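Local coordinates for protein cAMP factor (Mobiluncus curtisii, PDB 6JLC) that probably acts as a pore-forming toxin in the co-haemolytic CAMP reaction, in which red-cell membranes already weakened by another agent are lysed, at residues A[9-14]-A[53-58]; A[49-54]-A[69-74]; A[89-94]-A[133-138]; A[97-102]-A[139-144]; A[171-176]-A[180-185]. One frame throughout, in Å; residues are numbered along the deposited sequence.

Contact 1: residues A[9-14]-A[53-58]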
# COMPACT_ATOMS: atom_id res chain seq x y z
N SER A 9 4.67 18.13 -24.07
CA SER A 9 5.54 17.06 -23.60
C SER A 9 5.60 17.04 -22.08
O SER A 9 5.47 15.97 -21.45
CB SER A 9 6.94 17.24 -24.18
OG SER A 9 7.78 16.17 -23.77
N GLU A 10 5.79 18.20 -21.46
CA GLU A 10 5.77 18.29 -20.00
C GLU A 10 4.44 17.81 -19.44
O GLU A 10 4.42 17.10 -18.42
CB GLU A 10 6.05 19.74 -19.57
CG GLU A 10 7.44 20.25 -19.95
CD GLU A 10 7.61 21.75 -19.73
OE1 GLU A 10 6.60 22.48 -19.62
OE2 GLU A 10 8.78 22.20 -19.68
N ALA A 11 3.32 18.16 -20.09
CA ALA A 11 2.02 17.69 -19.63
C ALA A 11 1.92 16.17 -19.72
O ALA A 11 1.36 15.53 -18.82
CB ALA A 11 0.90 18.33 -20.45
N GLN A 12 2.45 15.56 -20.79
CA GLN A 12 2.39 14.11 -20.89
C GLN A 12 3.25 13.44 -19.82
O GLN A 12 2.87 12.40 -19.28
CB GLN A 12 2.82 13.63 -22.28
CG GLN A 12 2.68 12.12 -22.44
CD GLN A 12 1.23 11.68 -22.33
OE1 GLN A 12 0.35 12.24 -22.98
NE2 GLN A 12 0.97 10.68 -21.50
N SER A 13 4.43 14.01 -19.52
CA SER A 13 5.26 13.44 -18.46
C SER A 13 4.53 13.45 -17.13
O SER A 13 4.59 12.49 -16.37
CB SER A 13 6.58 14.21 -18.31
OG SER A 13 7.28 14.30 -19.53
N ALA A 14 3.83 14.56 -16.84
CA ALA A 14 3.05 14.65 -15.62
C ALA A 14 1.98 13.57 -15.58
O ALA A 14 1.80 12.90 -14.56
CB ALA A 14 2.43 16.05 -15.51
N GLN A 53 -6.97 14.44 -16.96
CA GLN A 53 -7.84 14.96 -18.01
C GLN A 53 -7.50 16.42 -18.32
O GLN A 53 -7.50 16.82 -19.49
CB GLN A 53 -9.31 14.83 -17.59
CG GLN A 53 -9.90 13.45 -17.85
CD GLN A 53 -11.15 13.15 -17.03
OE1 GLN A 53 -11.58 13.96 -16.20
NE2 GLN A 53 -11.73 11.97 -17.25
N SER A 54 -7.22 17.21 -17.29
CA SER A 54 -6.80 18.59 -17.53
C SER A 54 -5.45 18.64 -18.22
O SER A 54 -5.22 19.48 -19.11
CB SER A 54 -6.75 19.36 -16.22
OG SER A 54 -6.42 20.71 -16.46
N LEU A 55 -4.53 17.75 -17.83
CA LEU A 55 -3.24 17.69 -18.50
C LEU A 55 -3.38 17.19 -19.93
O LEU A 55 -2.64 17.64 -20.82
CB LEU A 55 -2.29 16.78 -17.71
CG LEU A 55 -1.74 17.38 -16.41
CD1 LEU A 55 -1.27 16.27 -15.49
CD2 LEU A 55 -0.61 18.34 -16.70
N ALA A 56 -4.29 16.24 -20.16
CA ALA A 56 -4.46 15.69 -21.50
C ALA A 56 -4.90 16.76 -22.48
O ALA A 56 -4.59 16.67 -23.68
CB ALA A 56 -5.46 14.53 -21.48
N VAL A 57 -5.62 17.77 -22.00
CA VAL A 57 -6.01 18.88 -22.85
C VAL A 57 -4.78 19.59 -23.38
O VAL A 57 -4.69 19.92 -24.57
CB VAL A 57 -6.93 19.83 -22.07
CG1 VAL A 57 -7.12 21.13 -22.82
CG2 VAL A 57 -8.27 19.15 -21.79
N VAL A 58 -3.78 19.83 -22.51
CA VAL A 58 -2.55 20.48 -22.94
C VAL A 58 -1.74 19.54 -23.83
O VAL A 58 -1.22 19.94 -24.88
CB VAL A 58 -1.73 20.94 -21.72
CG1 VAL A 58 -0.37 21.49 -22.17
CG2 VAL A 58 -2.51 21.98 -20.90
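Ala11 and Leu55 mark the place where two helical segments, 9-14 and 53-58, run nearly antiparallel at 154°, with their axes only 8.3 Å apart. The close spacing is eased by small residues: both inward side chains of 9-14 are alanine methyls. The CB of Ala11 rests against the backbone carbonyl of Leu55, 3.6 Å from its O, so one helix touches the main chain of the other directly. The same methyl also receives CG1 of Val58 at 3.8 Å, the branch placed anti to the backbone N of Val58 (chi1 174°). One turn along, Leu55 reaches across to Ala14: its CD1 lies 3.7 Å from the Ala14 CB, while CD2 straddles both alanines, 4.0 Å from the CB of Ala14 and 4.0 Å from that of Ala11. The forked leucine thus fills the groove between two residues spaced three apart on the opposing helix. Helices 8-31 and 41-59 form an antiparallel pair at one end of an all-helical bundle, and Leu55 also meets Ile71 and Thr75 of helix 68-91, so its isobutyl group sits where three helices converge. Leu6 and Ile18 add further apolar cover to Leu55. Polar residues are kept to other sides of the helix: Glu10 turns its OE1 back to the N of Thr7 near the helix start, and Gln12 gives its NE2 to Asp16 one turn on.

Contact 2: residues A[49-54]-A[69-74]; sequences TELTQS and DLIMAR
Leu51 and Ile71 form the dense middle of this contact, their side chains sliding past each other in opposite directions. CD1 of Leu51 lies 3.8 Å from CG2 of Ile71 and equally 3.8 Å from its CD1, so one leucine methyl is held between the two ends of the branched isoleucine. The other methyl, CD2, passes over the start of the Arg74 side chain, 3.9 Å from the Arg74 CB and 3.8 Å from its carbonyl C. A chi1 of -170° sends the leucine fork across to helix 68-91, although the axes stand 10.8 Å apart and cross at 137°. Bulky aliphatic residues suit this wider gap. At the other end, Ser54 offers its small OG to CD1 of Ile71 at 3.6 Å, a van der Waals touch between two partly exposed residues.

The looser side begins at Arg74. Its CB and backbone belong to the packed part, but the extended chain leads away, and its guanidinium donates through NH1 to the backbone O of Val114, at the end of helix 97-114, and of Asn116 just after it. Leu51 continues inward to Ile18 and Ile78, which ties the contact into the bundle core. The chemistry implies a division of labour: hydrophobic burial holds these two helices together, while the guanidinium of Arg74 is used at the end of helix 97-114, on backbone oxygens, and not on helix 41-59.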
# COMPACT_ATOMS: atom_id res chain seq x y z
N THR A 49 -7.75 11.38 -11.80
CA THR A 49 -8.41 11.35 -13.10
C THR A 49 -8.71 12.75 -13.60
O THR A 49 -8.49 13.05 -14.78
CB THR A 49 -9.68 10.52 -12.98
OG1 THR A 49 -9.31 9.18 -12.62
CG2 THR A 49 -10.41 10.49 -14.31
N GLU A 50 -9.22 13.63 -12.73
CA GLU A 50 -9.48 15.00 -13.16
C GLU A 50 -8.18 15.68 -13.56
O GLU A 50 -8.15 16.46 -14.52
CB GLU A 50 -10.17 15.77 -12.03
CG GLU A 50 -11.56 15.27 -11.75
CD GLU A 50 -12.24 15.97 -10.58
OE1 GLU A 50 -11.60 16.82 -9.91
OE2 GLU A 50 -13.42 15.66 -10.34
N LEU A 51 -7.11 15.42 -12.82
CA LEU A 51 -5.83 16.07 -13.10
C LEU A 51 -5.27 15.62 -14.46
O LEU A 51 -4.83 16.44 -15.27
CB LEU A 51 -4.85 15.78 -11.96
CG LEU A 51 -3.52 16.52 -11.88
CD1 LEU A 51 -3.77 18.00 -11.91
CD2 LEU A 51 -2.80 16.12 -10.59
N THR A 52 -5.32 14.32 -14.74
CA THR A 52 -4.77 13.87 -16.02
C THR A 52 -5.66 14.30 -17.18
O THR A 52 -5.15 14.55 -18.28
CB THR A 52 -4.56 12.35 -16.01
OG1 THR A 52 -5.79 11.69 -15.75
CG2 THR A 52 -3.53 11.94 -14.94
N GLN A 53 -6.97 14.44 -16.96
CA GLN A 53 -7.84 14.96 -18.01
C GLN A 53 -7.50 16.42 -18.32
O GLN A 53 -7.50 16.82 -19.49
CB GLN A 53 -9.31 14.83 -17.59
CG GLN A 53 -9.90 13.45 -17.85
CD GLN A 53 -11.15 13.15 -17.03
OE1 GLN A 53 -11.58 13.96 -16.20
NE2 GLN A 53 -11.73 11.97 -17.25
N SER A 54 -7.22 17.21 -17.29
CA SER A 54 -6.80 18.59 -17.53
C SER A 54 -5.45 18.64 -18.22
O SER A 54 -5.22 19.48 -19.11
CB SER A 54 -6.75 19.36 -16.22
OG SER A 54 -6.42 20.71 -16.46
N ASP A 69 1.12 26.47 -12.59
CA ASP A 69 1.84 26.23 -11.34
C ASP A 69 0.99 25.41 -10.39
O ASP A 69 1.51 24.57 -9.64
CB ASP A 69 2.26 27.55 -10.70
CG ASP A 69 3.32 28.28 -11.50
OD1 ASP A 69 4.51 27.96 -11.33
OD2 ASP A 69 2.95 29.16 -12.30
N LEU A 70 -0.32 25.62 -10.43
CA LEU A 70 -1.25 24.86 -9.60
C LEU A 70 -1.36 23.42 -10.08
O LEU A 70 -1.34 22.48 -9.27
CB LEU A 70 -2.61 25.55 -9.61
CG LEU A 70 -3.61 25.25 -8.51
CD1 LEU A 70 -3.01 25.52 -7.12
CD2 LEU A 70 -4.83 26.13 -8.74
N ILE A 71 -1.50 23.21 -11.39
CA ILE A 71 -1.62 21.85 -11.91
C ILE A 71 -0.37 21.04 -11.58
O ILE A 71 -0.45 19.85 -11.24
CB ILE A 71 -1.92 21.87 -13.43
CG1 ILE A 71 -3.32 22.42 -13.71
CG2 ILE A 71 -1.82 20.48 -14.02
CD1 ILE A 71 -4.47 21.42 -13.46
N MET A 72 0.80 21.67 -11.66
CA MET A 72 2.04 20.94 -11.39
C MET A 72 2.23 20.71 -9.90
O MET A 72 2.81 19.69 -9.50
CB MET A 72 3.24 21.68 -11.99
CG MET A 72 3.36 21.59 -13.50
SD MET A 72 3.19 19.89 -14.11
CE MET A 72 4.54 19.06 -13.27
N ALA A 73 1.79 21.65 -9.06
CA ALA A 73 1.83 21.41 -7.61
C ALA A 73 0.92 20.23 -7.23
O ALA A 73 1.31 19.38 -6.42
CB ALA A 73 1.44 22.68 -6.85
N ARG A 74 -0.28 20.15 -7.83
CA ARG A 74 -1.13 18.99 -7.57
C ARG A 74 -0.47 17.71 -8.06
O ARG A 74 -0.55 16.66 -7.41
CB ARG A 74 -2.51 19.16 -8.23
CG ARG A 74 -3.41 20.24 -7.60
CD ARG A 74 -4.88 20.14 -8.07
NE ARG A 74 -5.65 21.41 -7.95
CZ ARG A 74 -6.43 21.74 -6.92
NH1 ARG A 74 -6.56 20.93 -5.88
NH2 ARG A 74 -7.07 22.89 -6.92

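Contact 3: residues A[89-94]-A[133-138]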
# COMPACT_ATOMS: atom_id res chain seq x y z
N ALA A 89 4.73 1.37 3.51
CA ALA A 89 4.35 -0.03 3.41
C ALA A 89 5.57 -0.94 3.44
O ALA A 89 5.54 -2.02 4.04
CB ALA A 89 3.55 -0.26 2.12
N ASN A 90 6.66 -0.51 2.81
CA ASN A 90 7.84 -1.35 2.68
C ASN A 90 8.77 -1.26 3.88
O ASN A 90 9.46 -2.24 4.17
CB ASN A 90 8.59 -0.98 1.41
CG ASN A 90 7.80 -1.33 0.16
OD1 ASN A 90 7.20 -2.40 0.08
ND2 ASN A 90 7.78 -0.43 -0.81
N ASN A 91 8.81 -0.12 4.58
CA ASN A 91 9.81 0.09 5.62
C ASN A 91 9.27 0.17 7.04
O ASN A 91 10.04 -0.06 7.98
CB ASN A 91 10.60 1.38 5.33
CG ASN A 91 11.25 1.34 3.97
OD1 ASN A 91 11.71 0.29 3.53
ND2 ASN A 91 11.27 2.47 3.28
N LEU A 92 7.98 0.48 7.24
CA LEU A 92 7.46 0.76 8.58
C LEU A 92 6.56 -0.36 9.11
O LEU A 92 5.80 -0.14 10.06
CB LEU A 92 6.72 2.10 8.60
CG LEU A 92 7.52 3.30 8.09
CD1 LEU A 92 6.66 4.56 8.13
CD2 LEU A 92 8.77 3.48 8.91
N ARG A 93 6.66 -1.57 8.54
CA ARG A 93 5.67 -2.60 8.82
C ARG A 93 5.60 -2.97 10.30
O ARG A 93 4.52 -3.27 10.82
CB ARG A 93 5.96 -3.86 8.00
CG ARG A 93 4.80 -4.87 8.10
CD ARG A 93 5.06 -6.13 7.30
NE ARG A 93 5.04 -5.90 5.86
CZ ARG A 93 3.95 -5.76 5.12
NH1 ARG A 93 2.74 -5.80 5.67
NH2 ARG A 93 4.06 -5.56 3.82
N TYR A 94 6.74 -2.93 11.00
CA TYR A 94 6.79 -3.31 12.40
C TYR A 94 6.85 -2.11 13.34
O TYR A 94 7.20 -2.28 14.52
CB TYR A 94 7.98 -4.24 12.66
CG TYR A 94 7.72 -5.65 12.20
CD1 TYR A 94 7.91 -6.02 10.88
CD2 TYR A 94 7.22 -6.60 13.09
CE1 TYR A 94 7.65 -7.33 10.45
CE2 TYR A 94 6.96 -7.91 12.67
CZ TYR A 94 7.18 -8.27 11.35
OH TYR A 94 6.91 -9.55 10.93
N ALA A 133 8.27 15.39 6.18
CA ALA A 133 8.60 15.58 7.59
C ALA A 133 7.98 14.49 8.45
O ALA A 133 8.60 14.00 9.40
CB ALA A 133 8.14 16.96 8.05
N THR A 134 6.75 14.10 8.12
CA THR A 134 6.07 13.09 8.92
C THR A 134 6.72 11.73 8.73
O THR A 134 6.95 11.01 9.72
CB THR A 134 4.58 13.03 8.55
OG1 THR A 134 3.99 14.32 8.81
CG2 THR A 134 3.86 12.00 9.41
N TYR A 135 7.06 11.37 7.50
CA TYR A 135 7.75 10.11 7.27
C TYR A 135 9.06 10.06 8.03
O TYR A 135 9.37 9.07 8.70
CB TYR A 135 8.01 9.88 5.79
CG TYR A 135 8.67 8.54 5.58
CD1 TYR A 135 7.91 7.38 5.45
CD2 TYR A 135 10.06 8.42 5.58
CE1 TYR A 135 8.52 6.15 5.29
CE2 TYR A 135 10.67 7.19 5.43
CZ TYR A 135 9.89 6.06 5.29
OH TYR A 135 10.48 4.83 5.13
N GLU A 136 9.87 11.13 7.92
CA GLU A 136 11.16 11.14 8.60
C GLU A 136 10.98 11.03 10.11
O GLU A 136 11.72 10.29 10.77
CB GLU A 136 11.94 12.40 8.24
CG GLU A 136 13.35 12.40 8.80
CD GLU A 136 14.03 13.75 8.70
OE1 GLU A 136 14.70 14.00 7.68
OE2 GLU A 136 13.90 14.55 9.65
N ARG A 137 9.97 11.71 10.67
CA ARG A 137 9.76 11.65 12.12
C ARG A 137 9.37 10.24 12.57
O ARG A 137 9.99 9.67 13.47
CB ARG A 137 8.68 12.64 12.54
CG ARG A 137 8.43 12.64 14.05
CD ARG A 137 7.15 13.37 14.41
NE ARG A 137 6.75 14.29 13.37
CZ ARG A 137 5.55 14.30 12.80
NH1 ARG A 137 4.63 13.41 13.18
NH2 ARG A 137 5.28 15.18 11.85
N VAL A 138 8.33 9.66 11.96
CA VAL A 138 7.82 8.40 12.48
C VAL A 138 8.76 7.24 12.16
O VAL A 138 8.64 6.17 12.76
CB VAL A 138 6.40 8.10 11.97
CG1 VAL A 138 5.49 9.31 12.23
CG2 VAL A 138 6.44 7.73 10.49
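The ring of Tyr135 and the amide of Asn91 are the flat groups that meet here, their planes turned 68° apart and their side chains crossing at about a right angle. The amide reaches the phenol end of the ring: ND2 of Asn91 donates to OH of Tyr135 at 3.1 Å with an N-H...O angle of 158°, and the oxygen lies close to the amide plane, so the donor hydrogen is well directed. Leu92 approaches the same ring obliquely, CD1 coming within 3.7 Å of CE1. Lys87, one turn back from Asn91, makes a cation-pi contact with the Tyr135 ring.

Extended away from its own N by a chi1 of -178°, the tyrosine stretches over to helix 68-91 just where that helix ends; Leu92 is the first residue to leave helical backbone angles. Leu92 then points its side chain at helix 121-139. Its CD1 also meets CG2 of Val138 at 4.0 Å, and it touches Leu103 of helix 97-114. Beta-branched Val138, which packs further on Ala99, offers this one methyl near the end of helix 121-139.

A long amphipathic residue suits the tyrosine's place, since its ring can pack on leucine while its hydroxyl stays by the exposed Asn91. The chemistry implies that the end of helix 68-91 is fixed twice over: by burial of Leu92, and by a directional bond from Asn91 that steadies the phenol at its outer end.

Contact 4: residues A[97-102]-A[139-144]; sequences QKAHVE and STYRDL
Tyr141 meets Glu102 hydroxyl to carboxylate: OH donates to OE1 over a short 2.5 Å, reaching the syn side about 26° out of the carboxylate plane. The oxygen comes in at the edge of the ring, and carboxylate and ring stand nearly perpendicular, 85° apart. Nearer the root of the side chain, CD2 of Tyr141 packs 3.7 Å from CB of Ala99, whose small size lets the aromatic lie close to the helix.

The next shell fixes the carboxylate. Lys98, one helical turn before Glu102, bridges to its other oxygen, NZ to OE2 at 2.7 Å; a bend at the last torsion (chi4 -84°) turns the ammonium back to it. Arg137 from helix 121-139 adds a second salt bridge on OE1. Gripped by two cations and a phenol, Glu102 is probably strongly held as an anion.

Further out, Lys95 binds the carbonyl of Tyr141 and the carboxylate of Asp143, while backbone bonds join Arg142 to Ile96 and Leu144 to Tyr94. Tyr141 thus fastens the extended segment leaving helix 121-139 against the start of helix 97-114, within the linker between helix 121-139 and helix 152-173, which joins the two helical bundles.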
# COMPACT_ATOMS: atom_id res chain seq x y z
N GLN A 97 1.83 1.47 16.40
CA GLN A 97 0.65 1.97 15.71
C GLN A 97 0.67 3.50 15.60
O GLN A 97 0.17 4.05 14.61
CB GLN A 97 -0.61 1.48 16.42
CG GLN A 97 -1.93 1.98 15.85
CD GLN A 97 -2.19 1.52 14.42
OE1 GLN A 97 -1.56 0.57 13.93
NE2 GLN A 97 -3.12 2.19 13.74
N LYS A 98 1.28 4.18 16.58
CA LYS A 98 1.35 5.64 16.57
C LYS A 98 2.02 6.17 15.31
O LYS A 98 1.62 7.21 14.77
CB LYS A 98 2.11 6.12 17.81
CG LYS A 98 2.20 7.62 18.02
CD LYS A 98 3.23 7.92 19.12
CE LYS A 98 3.04 9.29 19.74
NZ LYS A 98 3.68 10.38 18.96
N ALA A 99 3.05 5.47 14.82
CA ALA A 99 3.69 5.88 13.57
C ALA A 99 2.70 5.86 12.42
O ALA A 99 2.70 6.77 11.58
CB ALA A 99 4.89 4.97 13.26
N HIS A 100 1.85 4.84 12.36
CA HIS A 100 0.92 4.71 11.24
C HIS A 100 -0.26 5.67 11.35
O HIS A 100 -0.78 6.14 10.33
CB HIS A 100 0.42 3.28 11.16
CG HIS A 100 1.49 2.31 10.78
ND1 HIS A 100 2.17 1.56 11.72
CD2 HIS A 100 2.02 2.00 9.58
CE1 HIS A 100 3.07 0.80 11.10
NE2 HIS A 100 3.00 1.05 9.80
N VAL A 101 -0.72 5.94 12.57
CA VAL A 101 -1.78 6.93 12.74
C VAL A 101 -1.31 8.29 12.24
O VAL A 101 -2.02 8.99 11.50
CB VAL A 101 -2.24 6.98 14.20
CG1 VAL A 101 -3.16 8.18 14.42
CG2 VAL A 101 -2.94 5.68 14.57
N GLU A 102 -0.09 8.68 12.63
CA GLU A 102 0.44 9.98 12.25
C GLU A 102 0.71 10.07 10.75
O GLU A 102 0.33 11.05 10.10
CB GLU A 102 1.70 10.29 13.07
CG GLU A 102 1.41 10.40 14.56
CD GLU A 102 2.60 10.88 15.38
OE1 GLU A 102 3.65 11.24 14.80
OE2 GLU A 102 2.46 10.89 16.62
N SER A 139 9.70 7.44 11.22
CA SER A 139 10.68 6.41 10.91
C SER A 139 11.57 6.10 12.10
O SER A 139 12.11 5.00 12.20
CB SER A 139 11.56 6.83 9.73
OG SER A 139 10.85 6.67 8.52
N THR A 140 11.75 7.07 12.99
CA THR A 140 12.55 6.91 14.19
C THR A 140 11.73 6.42 15.37
O THR A 140 12.29 6.27 16.46
CB THR A 140 13.21 8.25 14.56
OG1 THR A 140 12.26 9.06 15.26
CG2 THR A 140 13.68 8.99 13.32
N TYR A 141 10.43 6.20 15.21
CA TYR A 141 9.64 5.69 16.32
C TYR A 141 10.06 4.26 16.63
O TYR A 141 10.66 3.57 15.81
CB TYR A 141 8.15 5.74 16.01
CG TYR A 141 7.52 7.12 16.08
CD1 TYR A 141 8.29 8.25 16.31
CD2 TYR A 141 6.15 7.28 15.90
CE1 TYR A 141 7.70 9.51 16.36
CE2 TYR A 141 5.55 8.53 15.94
CZ TYR A 141 6.33 9.64 16.17
OH TYR A 141 5.73 10.88 16.22
N ARG A 142 9.75 3.80 17.81
CA ARG A 142 10.15 2.47 18.14
C ARG A 142 9.36 1.40 17.46
O ARG A 142 8.30 1.61 16.97
CB ARG A 142 10.15 2.23 19.62
CG ARG A 142 8.87 2.44 20.35
CD ARG A 142 9.15 3.24 21.62
NE ARG A 142 7.93 3.66 22.30
CZ ARG A 142 6.93 2.85 22.59
NH1 ARG A 142 7.00 1.58 22.27
NH2 ARG A 142 5.86 3.30 23.21
N ASP A 143 9.94 0.22 17.44
CA ASP A 143 9.24 -0.91 16.85
C ASP A 143 8.30 -1.54 17.87
O ASP A 143 8.47 -1.42 19.09
CB ASP A 143 10.24 -1.96 16.36
CG ASP A 143 11.26 -1.39 15.41
OD1 ASP A 143 10.86 -0.57 14.55
OD2 ASP A 143 12.45 -1.76 15.51
N LEU A 144 7.30 -2.24 17.34
CA LEU A 144 6.46 -3.10 18.17
C LEU A 144 7.31 -4.07 18.96
O LEU A 144 8.33 -4.56 18.47
CB LEU A 144 5.49 -3.89 17.28
CG LEU A 144 4.38 -3.12 16.56
CD1 LEU A 144 3.80 -3.93 15.39
CD2 LEU A 144 3.28 -2.76 17.55

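Contact 5: residues A[171-176]-A[180-185]; sequences KEILTH and RTYQTL
Leu174 lies over one face of the Tyr182 ring, the two side chains crossing at a slant. Its CD1 stands 4.3 Å from the ring centroid and 23° off the normal, a CH-pi contact displaced toward the rim. CB of Leu174 is closer still, 3.4 Å from CE2 of Tyr182, so the leucine meets the CD2-CE2 part of the ring from CB out to CD1. Tyr182 can meet it because its first torsion, at -175°, swings the ring across although the CB of Tyr182 does not itself aim at the partner.

Ile173 works at a different angle. Pointing squarely at helix 179-197, it sets CG2 against the backbone of Tyr182, 3.9 Å from CA, and 4.1 Å from CG2 of Thr181. Its other branch meets Leu185 at about a right angle, CG1 to CD2 at 4.1 Å. A beta-branched isoleucine suits this place, since its two arms reach two successive turns of the helix. Ala220 of helix 203-222 touches both Ile173 and Thr181 with its methyl.

The backbone makes a wider pi-type turn at 171-173, and OG1 of Thr175 donates to O of Lys171 at 2.6 Å, from above the carbonyl plane. Two helices joined by so short a turn, with apolar residues meeting just beside it, make an alpha-alpha hairpin, here at one end of a three-helix bundle.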
# COMPACT_ATOMS: atom_id res chain seq x y z
N LYS A 171 -0.72 -24.63 -7.53
CA LYS A 171 0.16 -24.78 -8.69
C LYS A 171 1.18 -25.90 -8.54
O LYS A 171 1.66 -26.42 -9.56
CB LYS A 171 0.89 -23.47 -8.97
CG LYS A 171 -0.03 -22.36 -9.45
CD LYS A 171 0.73 -21.29 -10.21
CE LYS A 171 0.25 -19.89 -9.83
NZ LYS A 171 1.36 -19.01 -9.40
N GLU A 172 1.51 -26.30 -7.31
CA GLU A 172 2.57 -27.28 -7.10
C GLU A 172 2.16 -28.51 -6.31
O GLU A 172 2.80 -29.55 -6.46
CB GLU A 172 3.76 -26.62 -6.37
CG GLU A 172 4.45 -25.54 -7.19
CD GLU A 172 5.37 -26.12 -8.25
OE1 GLU A 172 5.55 -27.36 -8.28
OE2 GLU A 172 5.92 -25.33 -9.04
N ILE A 173 1.14 -28.43 -5.46
CA ILE A 173 0.76 -29.55 -4.60
C ILE A 173 -0.47 -30.27 -5.12
O ILE A 173 -0.47 -31.50 -5.24
CB ILE A 173 0.54 -29.06 -3.15
CG1 ILE A 173 1.72 -28.20 -2.69
CG2 ILE A 173 0.32 -30.25 -2.23
CD1 ILE A 173 3.03 -28.95 -2.68
N LEU A 174 -1.53 -29.53 -5.40
CA LEU A 174 -2.71 -30.15 -5.98
C LEU A 174 -2.39 -30.73 -7.35
O LEU A 174 -2.90 -31.79 -7.71
CB LEU A 174 -3.83 -29.12 -6.09
CG LEU A 174 -5.09 -29.66 -6.76
CD1 LEU A 174 -5.73 -30.79 -5.97
CD2 LEU A 174 -6.02 -28.51 -6.92
N THR A 175 -1.53 -30.05 -8.10
CA THR A 175 -1.19 -30.49 -9.46
C THR A 175 -0.42 -31.81 -9.45
O THR A 175 -0.62 -32.65 -10.33
CB THR A 175 -0.38 -29.40 -10.17
OG1 THR A 175 0.54 -28.80 -9.25
CG2 THR A 175 -1.30 -28.31 -10.72
N HIS A 176 0.46 -32.03 -8.46
CA HIS A 176 1.40 -33.14 -8.53
C HIS A 176 1.55 -33.99 -7.28
O HIS A 176 2.36 -34.93 -7.30
CB HIS A 176 2.80 -32.62 -8.92
CG HIS A 176 2.81 -31.73 -10.12
ND1 HIS A 176 3.22 -30.42 -10.07
CD2 HIS A 176 2.46 -31.96 -11.41
CE1 HIS A 176 3.13 -29.88 -11.27
NE2 HIS A 176 2.66 -30.80 -12.10
N ARG A 180 -3.39 -36.75 0.62
CA ARG A 180 -3.03 -36.54 2.02
C ARG A 180 -2.02 -35.41 2.17
O ARG A 180 -2.04 -34.69 3.17
CB ARG A 180 -2.45 -37.82 2.62
CG ARG A 180 -3.45 -38.93 2.84
CD ARG A 180 -2.93 -39.91 3.87
NE ARG A 180 -1.91 -40.81 3.33
CZ ARG A 180 -1.06 -41.52 4.07
NH1 ARG A 180 -1.09 -41.42 5.40
NH2 ARG A 180 -0.18 -42.32 3.49
N THR A 181 -1.12 -35.25 1.20
CA THR A 181 -0.16 -34.15 1.25
C THR A 181 -0.87 -32.81 1.11
O THR A 181 -0.56 -31.85 1.82
CB THR A 181 0.89 -34.31 0.13
OG1 THR A 181 1.56 -35.58 0.26
CG2 THR A 181 1.92 -33.18 0.20
N TYR A 182 -1.82 -32.74 0.18
CA TYR A 182 -2.61 -31.53 -0.00
C TYR A 182 -3.40 -31.19 1.26
O TYR A 182 -3.42 -30.04 1.70
CB TYR A 182 -3.56 -31.72 -1.18
CG TYR A 182 -4.38 -30.51 -1.57
CD1 TYR A 182 -5.65 -30.29 -1.03
CD2 TYR A 182 -3.90 -29.59 -2.50
CE1 TYR A 182 -6.41 -29.20 -1.41
CE2 TYR A 182 -4.65 -28.50 -2.89
CZ TYR A 182 -5.91 -28.30 -2.33
OH TYR A 182 -6.65 -27.21 -2.72
N GLN A 183 -4.06 -32.19 1.85
CA GLN A 183 -4.93 -31.96 2.99
C GLN A 183 -4.14 -31.53 4.23
O GLN A 183 -4.57 -30.64 4.96
CB GLN A 183 -5.75 -33.22 3.29
CG GLN A 183 -6.78 -33.06 4.40
CD GLN A 183 -7.71 -34.25 4.50
OE1 GLN A 183 -8.75 -34.29 3.84
NE2 GLN A 183 -7.34 -35.23 5.32
N THR A 184 -2.99 -32.17 4.47
CA THR A 184 -2.12 -31.74 5.57
C THR A 184 -1.74 -30.27 5.44
O THR A 184 -1.76 -29.52 6.42
CB THR A 184 -0.86 -32.60 5.58
OG1 THR A 184 -1.23 -33.98 5.58
CG2 THR A 184 0.02 -32.29 6.80
N LEU A 185 -1.36 -29.85 4.23
CA LEU A 185 -1.01 -28.44 4.03
C LEU A 185 -2.21 -27.54 4.30
O LEU A 185 -2.08 -26.49 4.93
CB LEU A 185 -0.48 -28.23 2.61
CG LEU A 185 -0.14 -26.78 2.24
CD1 LEU A 185 0.88 -26.19 3.22
CD2 LEU A 185 0.33 -26.65 0.79

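The chain, the C-terminal part of a longer protein, is built as two helical bundles, and the contacts sample both. Contacts 1 and 2 share helix 41-59 and lie 8 Å apart centre to centre, fused where CD2 of Leu55 meets CG2 of Ile71 at 3.6 Å. Helix 68-91 leads from contact 2 to contact 3, whose centres are 27 Å apart. Contacts 3 and 4 interlock in sequence with centres 7 Å apart, and they also touch where O of Leu92 packs 3.0 Å from NE2 of His100. Contact 5 stands alone in the three-helix bundle, 40 Å from contact 4 and 51 Å from contacts 1 and 2, centre to centre.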